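Local coordinates for protein ALKF (Bacillus cereus, PDB 3ZBO) that is of uncertain function but binds branched DNA and is related to the HEAT-like repeat DNA glycosylases, for which base excision repair is the familiar role, at residues D157-V162 with H192-E197. Residues are numbered along the deposited sequence; the frame is centred on the assembly and turned at random. Where two conformers were deposited one is given.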
ATOM      1  N   ASP A 157     -10.694   5.604  17.046  1.00 15.84           N
ATOM      2  CA  ASP A 157     -10.305   7.010  16.936  1.00 16.87           C
ATOM      3  C   ASP A 157      -9.820   7.301  15.485  1.00 16.07           C
ATOM      4  O   ASP A 157     -10.095   8.395  14.939  1.00 15.84           O
ATOM      5  CB  ASP A 157      -9.184   7.313  17.932  1.00 18.32           C
ATOM      6  CG  ASP A 157      -9.646   7.403  19.365  1.00 24.99           C
ATOM      7  OD1 ASP A 157     -10.834   7.491  19.606  1.00 28.01           O
ATOM      8  OD2 ASP A 157      -8.708   7.453  20.210  1.00 29.80           O
ATOM      9  N   MET A 158      -9.141   6.327  14.879  1.00 15.73           N
ATOM     10  CA  MET A 158      -8.761   6.440  13.479  1.00 14.29           C
ATOM     11  C   MET A 158      -9.974   6.518  12.560  1.00 12.58           C
ATOM     12  O   MET A 158      -9.965   7.342  11.587  1.00 13.56           O
ATOM     13  CB  MET A 158      -7.851   5.269  13.087  1.00 14.07           C
ATOM     14  CG  MET A 158      -6.472   5.386  13.753  1.00 12.40           C
ATOM     15  SD  MET A 158      -5.510   3.936  13.541  1.00 15.59           S
ATOM     16  CE  MET A 158      -4.997   4.111  11.822  1.00 14.68           C
ATOM     17  N   LEU A 159     -11.029   5.747  12.825  1.00 12.61           N
ATOM     18  CA  LEU A 159     -12.229   5.872  11.979  1.00 12.22           C
ATOM     19  C   LEU A 159     -12.820   7.284  12.076  1.00 13.17           C
ATOM     20  O   LEU A 159     -13.315   7.848  11.093  1.00 15.29           O
ATOM     21  CB  LEU A 159     -13.324   4.884  12.433  1.00 12.02           C
ATOM     22  CG  LEU A 159     -13.023   3.434  12.094  1.00 13.53           C
ATOM     23  CD1 LEU A 159     -14.050   2.487  12.793  1.00 15.57           C
ATOM     24  CD2 LEU A 159     -13.103   3.214  10.593  1.00 14.60           C
ATOM     25  N   GLU A 160     -12.835   7.817  13.349  1.00 15.20           N
ATOM     26  CA  GLU A 160     -13.357   9.176  13.520  1.00 16.45           C
ATOM     27  C   GLU A 160     -12.519  10.232  12.812  1.00 15.48           C
ATOM     28  O   GLU A 160     -13.087  11.148  12.210  1.00 17.74           O
ATOM     29  CB  GLU A 160     -13.415   9.512  15.005  1.00 18.03           C
ATOM     30  CG  GLU A 160     -14.499   8.809  15.756  1.00 21.36           C
ATOM     31  CD  GLU A 160     -15.889   9.143  15.295  1.00 27.75           C
ATOM     32  OE1 GLU A 160     -16.173  10.318  14.957  1.00 33.78           O
ATOM     33  OE2 GLU A 160     -16.770   8.262  15.263  1.00 35.13           O
ATOM     34  N   MET A 161     -11.198  10.022  12.764  1.00 14.97           N
ATOM     35  CA  MET A 161     -10.319  10.913  12.041  0.50 15.16           C
ATOM     36  C   MET A 161     -10.627  10.856  10.538  1.00 15.62           C
ATOM     37  O   MET A 161     -10.707  11.882   9.864  1.00 16.48           O
ATOM     38  CB  MET A 161      -8.882  10.577  12.349  0.50 18.08           C
ATOM     39  CG  MET A 161      -7.936  11.472  11.653  0.50 18.51           C
ATOM     40  SD  MET A 161      -8.011  13.161  12.231  0.50 23.53           S
ATOM     41  CE  MET A 161      -7.942  12.914  14.001  0.50 25.51           C
ATOM     42  N   VAL A 162     -10.847   9.657  10.027  1.00 12.85           N
ATOM     43  CA  VAL A 162     -11.223   9.585   8.632  1.00 13.89           C
ATOM     44  C   VAL A 162     -12.579  10.295   8.393  1.00 15.38           C
ATOM     45  O   VAL A 162     -12.691  11.138   7.489  1.00 15.38           O
ATOM     46  CB  VAL A 162     -11.360   8.101   8.163  1.00 13.35           C
ATOM     47  CG1 VAL A 162     -11.979   8.042   6.717  1.00 16.01           C
ATOM     48  CG2 VAL A 162     -10.025   7.420   8.190  1.00 14.95           C
ATOM     49  N   HIS A 192     -16.966  -3.509  13.085  1.00 14.72           N
ATOM     50  CA  HIS A 192     -17.748  -3.624  11.815  1.00 15.49           C
ATOM     51  C   HIS A 192     -18.877  -2.613  11.724  1.00 14.82           C
ATOM     52  O   HIS A 192     -18.998  -1.868  10.705  1.00 16.31           O
ATOM     53  CB  HIS A 192     -18.335  -5.047  11.687  1.00 14.64           C
ATOM     54  CG  HIS A 192     -19.250  -5.120  10.529  1.00 14.59           C
ATOM     55  ND1 HIS A 192     -20.623  -5.320  10.561  1.00 24.35           N
ATOM     56  CD2 HIS A 192     -18.928  -4.904   9.247  1.00 11.92           C
ATOM     57  CE1 HIS A 192     -21.100  -5.300   9.305  1.00 15.50           C
ATOM     58  NE2 HIS A 192     -20.070  -5.066   8.503  1.00 20.28           N
ATOM     59  N   GLU A 193     -19.716  -2.514  12.769  1.00 16.71           N
ATOM     60  CA  GLU A 193     -20.882  -1.641  12.649  1.00 16.87           C
ATOM     61  C   GLU A 193     -20.497  -0.184  12.576  1.00 15.76           C
ATOM     62  O   GLU A 193     -21.086   0.542  11.782  1.00 18.04           O
ATOM     63  CB  GLU A 193     -21.856  -1.907  13.815  1.00 18.90           C
ATOM     64  CG  GLU A 193     -22.271  -3.401  13.853  1.00 22.73           C
ATOM     65  CD  GLU A 193     -21.120  -4.404  14.425  1.00 33.24           C
ATOM     66  OE1 GLU A 193     -20.032  -4.015  15.143  1.00 25.92           O
ATOM     67  OE2 GLU A 193     -21.323  -5.647  14.093  1.00 38.21           O
ATOM     68  N   LYS A 194     -19.478   0.247  13.351  1.00 15.64           N
ATOM     69  CA  LYS A 194     -19.102   1.673  13.323  1.00 15.95           C
ATOM     70  C   LYS A 194     -18.528   2.027  11.949  1.00 15.68           C
ATOM     71  O   LYS A 194     -18.750   3.121  11.486  1.00 17.77           O
ATOM     72  CB  LYS A 194     -18.054   1.953  14.399  1.00 15.17           C
ATOM     73  CG  LYS A 194     -17.591   3.376  14.447  1.00 19.10           C
ATOM     74  CD  LYS A 194     -16.572   3.650  15.607  1.00 20.52           C
ATOM     75  CE  LYS A 194     -16.271   5.126  15.583  1.00 24.35           C
ATOM     76  NZ  LYS A 194     -17.257   5.917  16.382  1.00 33.06           N
ATOM     77  N   ALA A 195     -17.739   1.097  11.373  1.00 16.04           N
ATOM     78  CA  ALA A 195     -17.122   1.406  10.059  1.00 14.03           C
ATOM     79  C   ALA A 195     -18.193   1.567   8.971  1.00 14.57           C
ATOM     80  O   ALA A 195     -18.093   2.408   8.071  1.00 14.67           O
ATOM     81  CB  ALA A 195     -16.064   0.326   9.667  1.00 14.96           C
ATOM     82  N   VAL A 196     -19.223   0.721   9.054  1.00 13.86           N
ATOM     83  CA  VAL A 196     -20.369   0.813   8.102  1.00 15.19           C
ATOM     84  C   VAL A 196     -21.023   2.176   8.269  1.00 14.73           C
ATOM     85  O   VAL A 196     -21.336   2.844   7.259  1.00 15.26           O
ATOM     86  CB  VAL A 196     -21.375  -0.378   8.278  1.00 15.55           C
ATOM     87  CG1 VAL A 196     -22.662  -0.131   7.543  1.00 14.79           C
ATOM     88  CG2 VAL A 196     -20.683  -1.673   7.835  1.00 14.48           C
ATOM     89  N   GLU A 197     -21.234   2.605   9.533  1.00 15.99           N
ATOM     90  CA  GLU A 197     -21.927   3.867   9.727  1.00 16.54           C
ATOM     91  C   GLU A 197     -21.027   5.031   9.291  1.00 16.20           C
ATOM     92  O   GLU A 197     -21.513   5.955   8.635  1.00 16.76           O
ATOM     93  CB  GLU A 197     -22.253   3.937  11.233  1.00 18.20           C
ATOM     94  CG  GLU A 197     -22.897   5.283  11.619  1.00 26.43           C
ATOM     95  CD  GLU A 197     -24.135   5.621  10.787  1.00 38.65           C
ATOM     96  OE1 GLU A 197     -24.943   4.689  10.491  1.00 42.37           O
ATOM     97  OE2 GLU A 197     -24.304   6.837  10.427  1.00 41.71           O
TER
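K194 reaches across from helix 192-202 to helix 152-165, passing over the end of L159 to meet the carboxylate of E160. Its chain runs straight as far as CE, CG lying anti to the backbone N, and turns at the last torsion (chi4 87°) to bring the ammonium group onto the acid. NZ stands 2.6 Å from E160 OE2 in a salt bridge that is also a hydrogen bond, received by the anti lone pair, the one directed away from OE1. The lysine therefore grips the carboxylate through a single oxygen, while OE1 has a long, weak ion pair with K163. E160 does not aim its first bond straight at the other helix; a bend at chi2 (-62°) carries the carboxylate there, and the two side chains meet at about a right angle.

Beneath this polar bridge the contact is apolar. The leucine and the lysine, coming from opposite helices, lie alongside one another, and the leucine methyl CD1 touches the aliphatic part of the lysine, 4.0 Å from K194 CD. The other methyl lies beside the alanine, L159 CD2 being 4.2 Å from A195 CB. L159 is buried, packing also on L181 of helix 171-187 and on I198 one turn further along helix 192-202. A195 in turn rests on A185, so helix 171-187 underlies both partners.

The two short segments run almost exactly parallel, with 5° between their directions and 10.5 Å between their axes, L159 and A195 being level with each other. Two parallel helices joined by an intervening helix that packs against both are characteristic of the stacked helical layers of an alpha-helical solenoid, consistent with the HEAT-like repeat fold of the AlkD-like family.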